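Local coordinates for Pdx2 protein (PDB 2ABW) that hydrolyses glutamine to glutamate and ammonia as the glutaminase subunit of the plasmodial PLP synthase, passing the ammonia to Pdx1 for vitamin B6 biosynthesis, at residues A[82-87]-A[204-209]; A[118-123]-A[157-162]; A[131-136]-A[150-155]; A[167-172]-A[184-189]. One frame throughout, in Å; residues are numbered along the deposited sequence. Where two conformers were deposited one is given.

Overall arrangement
Contact 1 is the most deeply buried: helix 204-219 packs on strand 83-86 through side chains, chiefly aromatic. The other three are antiparallel strand pairs, joined first by backbone hydrogen bonds. Contacts 3 and 4 belong to the same large mixed sheet as strand 83-86, where strands 130-137 and 167-174 are neighbours. Contact 3 is buried and contact 4 partly so, with charged Lys167 and Glu186 at its edge. Contact 2 lies in a separate three-stranded sheet, partly at the surface, and adds charged and hydroxyl groups. Contacts 2 and 4 each contain a classic bulge; contact 3 is regular. Contact 1 meets contact 4 where Tyr208 OH bonds Glu186 OE1, and Ile161 of contact 2 touches Val185 of contact 4.

Contact 1: A[82-87]-A[204-209]; sequences PIWGTC and AFQQYF
Aromatic packing carries this contact, and Trp84 and Phe209 do most of it. Both side chains leave the backbone with CG anti to N (chi1 -178° and -175°), so each reaches into the gap between strand 83-86 and helix 204-219. Trp84 CB sits over the centre of the Phe209 ring, 3.7 Å from its centroid and close to the ring normal. This is a CH-pi contact. The five-membered ring of Trp84 meets the Phe209 ring obliquely. Further out, the six-membered end of the indole reaches the helix one turn earlier. Its tip CH2 lies 3.6 Å from Phe205 CB and also touches the backbone of Gln206.

The strand is a parallel member of the central sheet and runs into the nucleophile Cys87, at the N-cap position of helix 88-92. With Gly85 and Gly89, Cys87 fits the nucleophile elbow of class I glutamine amidotransferases. Helix 204-219 therefore packs on the strand that leads to the nucleophile.

Aliphatic and backbone contacts add to this at the far end of the Phe209 ring. Pro82 CB lies 3.9 Å from Phe209 CE1, while Pro82 O approaches the ring edge at CZ. Val48 and Leu191, on the neighbouring strands, also touch both Trp84 and Phe209.

The polar component lies outside the two segments. Trp84 NE1 is hydrogen-bonded to Thr193 OG1, which also pairs with Thr86 OG1.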
loop_
_atom_site.group_PDB
_atom_site.type_symbol
_atom_site.label_atom_id
_atom_site.label_comp_id
_atom_site.label_asym_id
_atom_site.label_seq_id
_atom_site.Cartn_x
_atom_site.Cartn_y
_atom_site.Cartn_z
ATOM N N PRO A 82 -6.271 -9.109 -1.796
ATOM C CA PRO A 82 -5.835 -7.954 -1.010
ATOM C C PRO A 82 -4.500 -7.362 -1.467
ATOM O O PRO A 82 -3.536 -8.132 -1.675
ATOM C CB PRO A 82 -5.761 -8.505 0.425
ATOM C CG PRO A 82 -6.759 -9.590 0.436
ATOM C CD PRO A 82 -6.621 -10.250 -0.944
ATOM N N ILE A 83 -4.433 -6.031 -1.478
ATOM C CA ILE A 83 -3.220 -5.322 -1.850
ATOM C C ILE A 83 -3.048 -4.133 -0.954
ATOM O O ILE A 83 -4.010 -3.484 -0.643
ATOM C CB ILE A 83 -3.237 -4.962 -3.350
ATOM C CG1 ILE A 83 -1.856 -4.459 -3.801
ATOM C CG2 ILE A 83 -4.409 -4.071 -3.679
ATOM C CD1 ILE A 83 -1.654 -4.462 -5.291
ATOM N N TRP A 84 -1.831 -3.906 -0.570
ATOM C CA TRP A 84 -1.435 -2.771 0.301
ATOM C C TRP A 84 -0.408 -1.985 -0.464
ATOM O O TRP A 84 0.732 -2.430 -0.669
ATOM C CB TRP A 84 -0.835 -3.292 1.596
ATOM C CG TRP A 84 -0.453 -2.220 2.565
ATOM C CD1 TRP A 84 -0.795 -0.864 2.499
ATOM C CD2 TRP A 84 0.268 -2.402 3.758
ATOM N NE1 TRP A 84 -0.252 -0.191 3.572
ATOM C CE2 TRP A 84 0.392 -1.130 4.373
ATOM C CE3 TRP A 84 0.830 -3.523 4.390
ATOM C CZ2 TRP A 84 1.032 -0.965 5.579
ATOM C CZ3 TRP A 84 1.522 -3.323 5.541
ATOM C CH2 TRP A 84 1.580 -2.083 6.154
ATOM N N GLY A 85 -0.775 -0.784 -0.875
ATOM C CA GLY A 85 0.183 0.139 -1.445
ATOM C C GLY A 85 0.631 1.132 -0.421
ATOM O O GLY A 85 -0.195 1.803 0.164
ATOM N N THR A 86 1.948 1.210 -0.184
ATOM C CA THR A 86 2.480 2.100 0.784
ATOM C C THR A 86 3.512 3.030 0.131
ATOM O O THR A 86 4.288 2.637 -0.695
ATOM C CB THR A 86 2.970 1.356 1.990
ATOM O OG1 THR A 86 3.197 2.300 3.084
ATOM C CG2 THR A 86 4.234 0.582 1.693
ATOM N N CYS A 87 3.334 4.302 0.437
ATOM C CA CYS A 87 4.084 5.389 -0.215
ATOM C C CYS A 87 3.972 5.306 -1.738
ATOM O O CYS A 87 2.908 5.597 -2.273
ATOM C CB CYS A 87 5.513 5.399 0.280
ATOM S SG CYS A 87 6.194 7.069 0.227
ATOM N N ALA A 204 1.441 -2.507 13.602
ATOM C CA ALA A 204 -0.062 -2.485 13.613
ATOM C C ALA A 204 -0.584 -2.664 12.209
ATOM O O ALA A 204 -1.536 -3.431 11.992
ATOM C CB ALA A 204 -0.541 -1.161 14.161
ATOM N N PHE A 205 -0.068 -1.918 11.219
ATOM C CA PHE A 205 -0.632 -2.000 9.863
ATOM C C PHE A 205 -0.331 -3.349 9.188
ATOM O O PHE A 205 -1.091 -3.853 8.351
ATOM C CB PHE A 205 -0.240 -0.802 9.021
ATOM C CG PHE A 205 -1.018 0.465 9.455
ATOM C CD1 PHE A 205 -0.561 1.213 10.506
ATOM C CD2 PHE A 205 -2.249 0.758 8.893
ATOM C CE1 PHE A 205 -1.297 2.311 10.952
ATOM C CE2 PHE A 205 -2.972 1.885 9.348
ATOM C CZ PHE A 205 -2.522 2.575 10.400
ATOM N N GLN A 206 0.855 -3.879 9.503
ATOM C CA GLN A 206 1.181 -5.209 9.035
ATOM C C GLN A 206 0.188 -6.238 9.569
ATOM O O GLN A 206 -0.319 -7.130 8.838
ATOM C CB GLN A 206 2.617 -5.626 9.443
ATOM C CG GLN A 206 3.677 -4.849 8.663
ATOM C CD GLN A 206 4.002 -3.481 9.194
ATOM O OE1 GLN A 206 3.522 -3.133 10.249
ATOM N NE2 GLN A 206 4.871 -2.747 8.477
ATOM N N GLN A 207 -0.122 -6.157 10.824
ATOM C CA GLN A 207 -1.090 -7.053 11.449
ATOM C C GLN A 207 -2.449 -6.894 10.818
ATOM O O GLN A 207 -3.122 -7.895 10.517
ATOM C CB GLN A 207 -1.123 -6.784 12.927
ATOM C CG GLN A 207 -2.048 -7.832 13.585
ATOM C CD GLN A 207 -2.186 -7.652 15.095
ATOM O OE1 GLN A 207 -1.589 -6.736 15.708
ATOM N NE2 GLN A 207 -2.970 -8.487 15.674
ATOM N N TYR A 208 -2.885 -5.669 10.601
ATOM C CA TYR A 208 -4.183 -5.391 9.971
ATOM C C TYR A 208 -4.230 -5.970 8.567
ATOM O O TYR A 208 -5.204 -6.612 8.145
ATOM C CB TYR A 208 -4.398 -3.910 9.877
ATOM C CG TYR A 208 -5.732 -3.527 9.369
ATOM C CD1 TYR A 208 -6.870 -3.710 10.166
ATOM C CD2 TYR A 208 -5.913 -2.983 8.155
ATOM C CE1 TYR A 208 -8.120 -3.332 9.694
ATOM C CE2 TYR A 208 -7.138 -2.563 7.715
ATOM C CZ TYR A 208 -8.240 -2.741 8.478
ATOM O OH TYR A 208 -9.548 -2.365 8.090
ATOM N N PHE A 209 -3.165 -5.749 7.822
ATOM C CA PHE A 209 -3.149 -6.274 6.414
ATOM C C PHE A 209 -3.112 -7.808 6.465
ATOM O O PHE A 209 -3.795 -8.454 5.657
ATOM C CB PHE A 209 -1.984 -5.744 5.610
ATOM C CG PHE A 209 -2.040 -6.174 4.161
ATOM C CD1 PHE A 209 -3.108 -5.705 3.366
ATOM C CD2 PHE A 209 -1.102 -6.977 3.560
ATOM C CE1 PHE A 209 -3.218 -6.125 2.068
ATOM C CE2 PHE A 209 -1.219 -7.368 2.252
ATOM C CZ PHE A 209 -2.267 -6.962 1.545
#

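Contact 2: A[118-123]-A[157-162]; sequences TICRNF and YIREIL
Thr118 turns OG1 anti to its carbonyl carbon (chi1 -61°), and Glu160 turns CG the same way (chi1 -58°) before extending. They run side by side, and Thr118 OG1 donates to Glu160 OE1 at 2.6 Å, on the carboxylate's anti lone pair. The hydroxyl is also hydrogen-bonded to Asn96 ND2. Arg159 bends at chi3 (72°), and its guanidinium lies with one face over Glu160 CG. Its NH1 makes a salt bridge to Glu160 OE2 at 3.0 Å, with a weak hydrogen bond.

The backbones form an antiparallel pair with a classic beta bulge, in a separate three-stranded sheet with strand 94-98, where 157-161 is an outer strand. Arg159 and Glu160 both face Thr118, whose O accepts from Arg159 N at 2.9 Å and, weakly, from Glu160 N. Thr118 N donates to Glu160 O. Beyond the bulge, Cys120 N bonds Tyr157 O and Tyr157 N bonds Cys120 O, both at 2.8 Å.

On the other sheet face Ile119 CD1 packs on Ile158 CG1, and helix 88-92 touches Ile119. Arg121, assigned to glutamine binding, follows directly.

Arg159 NH2 also salt-bridges Glu98, so the guanidinium serves two carboxylates. Held between this cation and a hydroxyl donor, Glu160 probably stays ionised.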
loop_
_atom_site.group_PDB
_atom_site.type_symbol
_atom_site.label_atom_id
_atom_site.label_comp_id
_atom_site.label_asym_id
_atom_site.label_seq_id
_atom_site.Cartn_x
_atom_site.Cartn_y
_atom_site.Cartn_z
ATOM N N THR A 118 -7.621 11.036 -5.392
ATOM C CA THR A 118 -6.611 11.836 -6.052
ATOM C C THR A 118 -5.475 12.062 -5.109
ATOM O O THR A 118 -5.661 12.471 -3.936
ATOM C CB THR A 118 -7.173 13.239 -6.382
ATOM O OG1 THR A 118 -8.284 13.103 -7.269
ATOM C CG2 THR A 118 -6.191 14.146 -6.986
ATOM N N ILE A 119 -4.285 11.718 -5.545
ATOM C CA ILE A 119 -3.100 11.808 -4.718
ATOM C C ILE A 119 -2.017 12.686 -5.405
ATOM O O ILE A 119 -1.920 12.689 -6.672
ATOM C CB ILE A 119 -2.576 10.429 -4.422
ATOM C CG1 ILE A 119 -1.654 10.418 -3.214
ATOM C CG2 ILE A 119 -1.888 9.835 -5.712
ATOM C CD1 ILE A 119 -1.362 8.963 -2.740
ATOM N N CYS A 120 -1.252 13.420 -4.623
ATOM C CA CYS A 120 -0.220 14.346 -5.063
ATOM C C CYS A 120 1.120 13.918 -4.533
ATOM O O CYS A 120 1.287 13.630 -3.340
ATOM C CB CYS A 120 -0.480 15.718 -4.503
ATOM S SG CYS A 120 -2.086 16.214 -4.832
ATOM N N ARG A 121 2.100 13.858 -5.406
ATOM C CA ARG A 121 3.369 13.368 -4.941
ATOM C C ARG A 121 4.056 14.462 -4.236
ATOM O O ARG A 121 4.789 14.184 -3.310
ATOM C CB ARG A 121 4.213 12.764 -6.068
ATOM C CG ARG A 121 5.419 13.428 -6.329
ATOM C CD ARG A 121 6.383 12.531 -7.033
ATOM N NE ARG A 121 7.396 13.332 -7.687
ATOM C CZ ARG A 121 8.366 12.833 -8.464
ATOM N NH1 ARG A 121 8.475 11.521 -8.654
ATOM N NH2 ARG A 121 9.237 13.655 -9.052
ATOM N N ASN A 122 3.854 15.698 -4.693
ATOM C CA ASN A 122 4.681 16.836 -4.337
ATOM C C ASN A 122 5.666 16.665 -3.197
ATOM O O ASN A 122 5.282 16.913 -2.057
ATOM N N PHE A 123 6.913 16.243 -3.453
ATOM C CA PHE A 123 7.366 15.739 -4.741
ATOM C C PHE A 123 8.875 15.771 -4.988
ATOM O O PHE A 123 9.552 16.786 -4.774
ATOM N N TYR A 157 0.341 13.165 -0.715
ATOM C CA TYR A 157 -0.810 13.832 -0.136
ATOM C C TYR A 157 -2.065 13.430 -0.830
ATOM O O TYR A 157 -2.265 13.641 -2.009
ATOM C CB TYR A 157 -0.602 15.336 -0.204
ATOM C CG TYR A 157 -1.759 16.140 0.292
ATOM C CD1 TYR A 157 -2.024 16.256 1.648
ATOM C CD2 TYR A 157 -2.545 16.837 -0.573
ATOM C CE1 TYR A 157 -3.097 17.031 2.100
ATOM C CE2 TYR A 157 -3.611 17.601 -0.126
ATOM C CZ TYR A 157 -3.880 17.660 1.192
ATOM O OH TYR A 157 -4.940 18.449 1.612
ATOM N N ILE A 158 -3.032 12.932 -0.055
ATOM C CA ILE A 158 -4.331 12.545 -0.579
ATOM C C ILE A 158 -5.256 13.755 -0.598
ATOM O O ILE A 158 -5.758 14.201 0.469
ATOM C CB ILE A 158 -4.909 11.395 0.246
ATOM C CG1 ILE A 158 -4.013 10.172 0.130
ATOM C CG2 ILE A 158 -6.326 11.126 -0.175
ATOM C CD1 ILE A 158 -4.322 8.925 1.061
ATOM N N ARG A 159 -5.467 14.327 -1.769
ATOM C CA ARG A 159 -6.139 15.564 -1.939
ATOM C C ARG A 159 -7.636 15.361 -2.008
ATOM O O ARG A 159 -8.399 16.277 -1.621
ATOM C CB ARG A 159 -5.662 16.264 -3.163
ATOM C CG ARG A 159 -6.216 17.693 -3.346
ATOM C CD ARG A 159 -5.549 18.426 -4.486
ATOM N NE ARG A 159 -5.914 17.946 -5.811
ATOM C CZ ARG A 159 -7.086 18.175 -6.392
ATOM N NH1 ARG A 159 -8.083 18.757 -5.755
ATOM N NH2 ARG A 159 -7.311 17.681 -7.572
ATOM N N GLU A 160 -8.093 14.269 -2.613
ATOM C CA GLU A 160 -9.539 14.045 -2.820
ATOM C C GLU A 160 -9.898 12.570 -2.562
ATOM O O GLU A 160 -9.226 11.690 -3.082
ATOM C CB GLU A 160 -9.944 14.366 -4.251
ATOM C CG GLU A 160 -9.642 15.785 -4.705
ATOM C CD GLU A 160 -10.048 16.075 -6.159
ATOM O OE1 GLU A 160 -9.873 15.135 -7.002
ATOM O OE2 GLU A 160 -10.571 17.183 -6.394
ATOM N N ILE A 161 -11.045 12.362 -1.924
ATOM C CA ILE A 161 -11.732 11.064 -1.890
ATOM C C ILE A 161 -12.815 11.168 -2.972
ATOM O O ILE A 161 -13.600 12.135 -2.963
ATOM C CB ILE A 161 -12.334 10.814 -0.528
ATOM C CG1 ILE A 161 -11.264 10.793 0.574
ATOM C CG2 ILE A 161 -13.130 9.506 -0.472
ATOM C CD1 ILE A 161 -10.099 9.830 0.377
ATOM N N LEU A 162 -12.923 10.125 -3.800
ATOM C CA LEU A 162 -13.743 10.210 -5.015
ATOM C C LEU A 162 -14.941 9.259 -4.999
ATOM O O LEU A 162 -15.713 9.219 -5.961
ATOM C CB LEU A 162 -12.909 10.021 -6.249
ATOM C CG LEU A 162 -11.767 10.999 -6.477
ATOM C CD1 LEU A 162 -10.868 10.579 -7.602
ATOM C CD2 LEU A 162 -12.251 12.439 -6.608
#

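Contact 3: A[131-136]-A[150-155]; sequences FICSLN and AACIRA
Four backbone hydrogen bonds close this strand pair, and they satisfy both N and O of Phe131, Cys152, Cys133 and Ala150. Phe131 N donates to Cys152 O at 3.1 Å, and Cys152 N returns a bond to Phe131 O at 2.9 Å. That second bond lies almost along the C=O axis (179°). Cys133 N to Ala150 O and Ala150 N to Cys133 O, in the carbonyl plane, are both 2.9 Å. Ala150 O receives a further CA-H...O approach from Ile132 CA.

The strands are the two arms of a beta hairpin at the edge of the central mixed sheet. Its second arm ends at Ile153 and is followed by Arg154, both assigned to glutamine binding. Ala151 is joined by a backbone hydrogen bond to His196 of the charge relay.

Phe131 CG takes the crowded position between N and the carbonyl carbon (chi1 59°). This swings the ring across to the partner strand, where one face covers Cys152 CB, 3.8 Å from the ring centroid. Cys152 SG lies obliquely to the same ring, in a sulfur-aromatic contact. On this same sheet face, Cys133 SG meets Ala150 CB at 3.8 Å. Leu135 reaches back to that methyl, with CD2 3.7 Å away.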
loop_
_atom_site.group_PDB
_atom_site.type_symbol
_atom_site.label_atom_id
_atom_site.label_comp_id
_atom_site.label_asym_id
_atom_site.label_seq_id
_atom_site.Cartn_x
_atom_site.Cartn_y
_atom_site.Cartn_z
ATOM N N PHE A 131 8.462 13.654 9.662
ATOM C CA PHE A 131 7.925 13.798 10.966
ATOM C C PHE A 131 7.210 12.516 11.380
ATOM O O PHE A 131 6.871 11.723 10.521
ATOM C CB PHE A 131 6.961 15.002 11.017
ATOM C CG PHE A 131 5.803 14.904 10.068
ATOM C CD1 PHE A 131 4.647 14.298 10.443
ATOM C CD2 PHE A 131 5.867 15.516 8.820
ATOM C CE1 PHE A 131 3.549 14.190 9.533
ATOM C CE2 PHE A 131 4.805 15.424 7.914
ATOM C CZ PHE A 131 3.633 14.793 8.289
ATOM N N ILE A 132 7.082 12.352 12.673
ATOM C CA ILE A 132 6.237 11.317 13.263
ATOM C C ILE A 132 4.924 11.979 13.736
ATOM O O ILE A 132 4.956 13.007 14.481
ATOM C CB ILE A 132 6.907 10.617 14.382
ATOM C CG1 ILE A 132 8.094 9.789 13.822
ATOM C CG2 ILE A 132 5.906 9.713 15.065
ATOM C CD1 ILE A 132 9.040 9.222 14.887
ATOM N N CYS A 133 3.803 11.454 13.260
ATOM C CA CYS A 133 2.512 11.909 13.656
ATOM C C CYS A 133 1.773 10.850 14.479
ATOM O O CYS A 133 2.014 9.669 14.404
ATOM C CB CYS A 133 1.710 12.354 12.436
ATOM S SG CYS A 133 1.363 11.097 11.327
ATOM N N SER A 134 0.868 11.333 15.327
ATOM C CA SER A 134 -0.082 10.511 16.014
ATOM C C SER A 134 -1.262 10.248 15.079
ATOM O O SER A 134 -1.807 11.191 14.460
ATOM C CB SER A 134 -0.635 11.254 17.235
ATOM O OG SER A 134 -1.240 10.324 18.115
ATOM N N LEU A 135 -1.761 9.008 15.024
ATOM C CA LEU A 135 -2.887 8.671 14.125
ATOM C C LEU A 135 -4.200 8.578 14.849
ATOM O O LEU A 135 -4.253 8.046 15.999
ATOM C CB LEU A 135 -2.582 7.299 13.502
ATOM C CG LEU A 135 -1.357 7.211 12.567
ATOM C CD1 LEU A 135 -1.184 5.686 12.114
ATOM C CD2 LEU A 135 -1.511 8.165 11.357
ATOM N N ASN A 136 -5.239 9.109 14.228
ATOM C CA ASN A 136 -6.631 8.899 14.620
ATOM C C ASN A 136 -7.124 7.778 13.730
ATOM O O ASN A 136 -7.268 7.998 12.531
ATOM C CB ASN A 136 -7.425 10.152 14.391
ATOM C CG ASN A 136 -8.844 9.934 14.528
ATOM O OD1 ASN A 136 -9.262 9.332 15.501
ATOM N ND2 ASN A 136 -9.636 10.541 13.670
ATOM N N ALA A 150 2.849 7.222 13.048
ATOM C CA ALA A 150 3.257 7.004 11.688
ATOM C C ALA A 150 4.419 7.898 11.351
ATOM O O ALA A 150 4.478 9.067 11.735
ATOM C CB ALA A 150 2.106 7.399 10.753
ATOM N N ALA A 151 5.343 7.362 10.542
ATOM C CA ALA A 151 6.476 8.142 10.053
ATOM C C ALA A 151 6.251 8.598 8.621
ATOM O O ALA A 151 6.206 7.780 7.679
ATOM C CB ALA A 151 7.737 7.266 10.168
ATOM N N CYS A 152 6.062 9.919 8.460
ATOM C CA CYS A 152 5.820 10.472 7.156
ATOM C C CYS A 152 7.088 11.081 6.632
ATOM O O CYS A 152 7.553 12.006 7.223
ATOM C CB CYS A 152 4.806 11.600 7.264
ATOM S SG CYS A 152 3.142 10.955 7.557
ATOM N N ILE A 153 7.639 10.508 5.584
ATOM C CA ILE A 153 8.859 11.040 4.958
ATOM C C ILE A 153 8.602 11.336 3.487
ATOM O O ILE A 153 8.455 10.431 2.682
ATOM C CB ILE A 153 10.024 10.068 5.145
ATOM C CG1 ILE A 153 10.259 9.805 6.642
ATOM C CG2 ILE A 153 11.339 10.705 4.613
ATOM C CD1 ILE A 153 11.409 8.917 6.821
ATOM N N ARG A 154 8.514 12.628 3.190
ATOM C CA ARG A 154 8.147 13.107 1.868
ATOM C C ARG A 154 6.876 12.384 1.416
ATOM O O ARG A 154 6.781 11.852 0.323
ATOM C CB ARG A 154 9.345 12.933 0.913
ATOM C CG ARG A 154 9.460 11.594 0.160
ATOM C CD ARG A 154 10.919 11.376 -0.390
ATOM N NE ARG A 154 11.117 9.973 -0.813
ATOM C CZ ARG A 154 12.121 9.546 -1.581
ATOM N NH1 ARG A 154 13.055 10.408 -2.009
ATOM N NH2 ARG A 154 12.200 8.254 -1.920
ATOM N N ALA A 155 5.899 12.343 2.328
ATOM C CA ALA A 155 4.713 11.535 2.110
ATOM C C ALA A 155 3.864 12.113 0.995
ATOM O O ALA A 155 3.757 13.351 0.909
ATOM C CB ALA A 155 3.855 11.508 3.368
#

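Contact 4: A[167-172]-A[184-189]; sequences KVLATF and AVEQNN
Small apolar groups form the centre. The methyls of Ala170 and Ala184 meet on one sheet face, CB to CB at 3.9 Å. Leu169 CB comes beside Ala184 CB at 4.1 Å. Val168 and Val185 project to the other face, where their contact is looser.

Around these groups the backbone departs from a regular pairing. Leu169 and Ala170 both face Ala184, which makes a classic beta bulge in the hairpin of strands 167-174 and 180-187, within the large mixed sheet. Leu169 has helix-like backbone angles (phi -89°, psi -37°), which fit the extra residue into the strand. Ala184 O then accepts two donors, Leu169 N at 2.9 Å and Ala170 N at 3.2 Å. Both approach from above the carbonyl plane. Ala184 N donates in return to Ala170 O.

Toward the open end of the hairpin, Lys167 N bonds Glu186 O at 2.8 Å, nearly along the C=O axis. Glu186 N bonds Lys167 O at 2.9 Å, so this pair is joined in both directions. The charged ends find partners beyond the two strands. Lys167 NZ bonds Asp164 O, while the Glu186 carboxylate takes Tyr208 OH on OE1 and a salt bridge from Lys212 on OE2, both from helix 204-219.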
loop_
_atom_site.group_PDB
_atom_site.type_symbol
_atom_site.label_atom_id
_atom_site.label_comp_id
_atom_site.label_asym_id
_atom_site.label_seq_id
_atom_site.Cartn_x
_atom_site.Cartn_y
_atom_site.Cartn_z
ATOM N N LYS A 167 -13.105 4.142 2.469
ATOM C CA LYS A 167 -13.115 4.397 3.888
ATOM C C LYS A 167 -11.809 5.065 4.342
ATOM O O LYS A 167 -10.702 4.661 3.977
ATOM C CB LYS A 167 -13.309 3.091 4.597
ATOM C CG LYS A 167 -14.586 2.319 4.098
ATOM C CD LYS A 167 -15.871 3.155 3.846
ATOM C CE LYS A 167 -16.934 2.345 3.014
ATOM N NZ LYS A 167 -18.291 3.029 3.007
ATOM N N VAL A 168 -11.917 6.178 5.018
ATOM C CA VAL A 168 -10.787 6.844 5.593
ATOM C C VAL A 168 -10.487 6.089 6.870
ATOM O O VAL A 168 -11.328 6.053 7.856
ATOM C CB VAL A 168 -11.040 8.354 5.870
ATOM C CG1 VAL A 168 -9.875 8.951 6.703
ATOM C CG2 VAL A 168 -11.234 9.038 4.560
ATOM N N LEU A 169 -9.368 5.421 6.859
ATOM C CA LEU A 169 -8.982 4.549 7.942
ATOM C C LEU A 169 -8.201 5.288 9.026
ATOM O O LEU A 169 -8.229 4.960 10.207
ATOM C CB LEU A 169 -8.166 3.356 7.332
ATOM C CG LEU A 169 -7.654 2.385 8.326
ATOM C CD1 LEU A 169 -8.765 1.729 9.201
ATOM C CD2 LEU A 169 -6.780 1.345 7.616
ATOM N N ALA A 170 -7.346 6.257 8.641
ATOM C CA ALA A 170 -6.574 6.991 9.623
ATOM C C ALA A 170 -6.289 8.397 9.132
ATOM O O ALA A 170 -6.051 8.603 7.924
ATOM C CB ALA A 170 -5.244 6.300 9.884
ATOM N N THR A 171 -6.332 9.365 10.050
ATOM C CA THR A 171 -6.051 10.759 9.799
ATOM C C THR A 171 -5.112 11.246 10.893
ATOM O O THR A 171 -4.852 10.575 11.881
ATOM C CB THR A 171 -7.293 11.608 9.816
ATOM O OG1 THR A 171 -7.878 11.588 11.144
ATOM C CG2 THR A 171 -8.266 11.107 8.799
ATOM N N PHE A 172 -4.493 12.407 10.625
ATOM C CA PHE A 172 -3.665 13.055 11.630
ATOM C C PHE A 172 -3.702 14.519 11.500
ATOM O O PHE A 172 -4.116 15.034 10.480
ATOM C CB PHE A 172 -2.208 12.595 11.553
ATOM C CG PHE A 172 -1.473 12.989 10.261
ATOM C CD1 PHE A 172 -1.470 12.116 9.177
ATOM C CD2 PHE A 172 -0.702 14.091 10.205
ATOM C CE1 PHE A 172 -0.798 12.454 8.045
ATOM C CE2 PHE A 172 -0.005 14.408 9.088
ATOM C CZ PHE A 172 -0.050 13.594 8.032
ATOM N N ALA A 184 -4.361 6.978 5.777
ATOM C CA ALA A 184 -4.653 5.621 5.328
ATOM C C ALA A 184 -6.067 5.570 4.870
ATOM O O ALA A 184 -7.003 6.170 5.423
ATOM C CB ALA A 184 -4.437 4.682 6.439
ATOM N N VAL A 185 -6.260 4.867 3.744
ATOM C CA VAL A 185 -7.596 4.625 3.180
ATOM C C VAL A 185 -7.733 3.156 2.849
ATOM O O VAL A 185 -6.717 2.468 2.615
ATOM C CB VAL A 185 -7.835 5.445 1.884
ATOM C CG1 VAL A 185 -7.982 6.943 2.263
ATOM C CG2 VAL A 185 -6.782 5.272 0.814
ATOM N N GLU A 186 -8.966 2.705 2.783
ATOM C CA GLU A 186 -9.233 1.321 2.417
ATOM C C GLU A 186 -10.438 1.304 1.501
ATOM O O GLU A 186 -11.462 1.958 1.778
ATOM C CB GLU A 186 -9.457 0.504 3.709
ATOM C CG GLU A 186 -9.566 -1.027 3.438
ATOM C CD GLU A 186 -9.469 -1.844 4.726
ATOM O OE1 GLU A 186 -9.643 -1.246 5.828
ATOM O OE2 GLU A 186 -9.347 -3.057 4.670
ATOM N N GLN A 187 -10.390 0.524 0.445
ATOM C CA GLN A 187 -11.524 0.454 -0.500
ATOM C C GLN A 187 -11.544 -0.988 -1.015
ATOM O O GLN A 187 -10.590 -1.382 -1.667
ATOM C CB GLN A 187 -11.374 1.387 -1.692
ATOM C CG GLN A 187 -12.632 1.374 -2.583
ATOM C CD GLN A 187 -12.545 2.307 -3.696
ATOM O OE1 GLN A 187 -11.555 3.067 -3.835
ATOM N NE2 GLN A 187 -13.573 2.245 -4.583
ATOM N N ASN A 188 -12.607 -1.713 -0.661
ATOM C CA ASN A 188 -12.732 -3.107 -1.115
ATOM C C ASN A 188 -11.438 -3.831 -0.682
ATOM O O ASN A 188 -11.048 -3.694 0.494
ATOM C CB ASN A 188 -12.977 -3.194 -2.600
ATOM C CG ASN A 188 -14.188 -2.429 -3.082
ATOM O OD1 ASN A 188 -15.254 -2.647 -2.573
ATOM N ND2 ASN A 188 -13.990 -1.477 -4.034
ATOM N N ASN A 189 -10.751 -4.507 -1.607
ATOM C CA ASN A 189 -9.552 -5.255 -1.309
ATOM C C ASN A 189 -8.233 -4.484 -1.198
ATOM O O ASN A 189 -7.152 -5.071 -1.017
ATOM C CB ASN A 189 -9.372 -6.358 -2.349
ATOM C CG ASN A 189 -9.365 -5.846 -3.759
ATOM O OD1 ASN A 189 -10.298 -5.170 -4.174
ATOM N ND2 ASN A 189 -8.310 -6.203 -4.570
#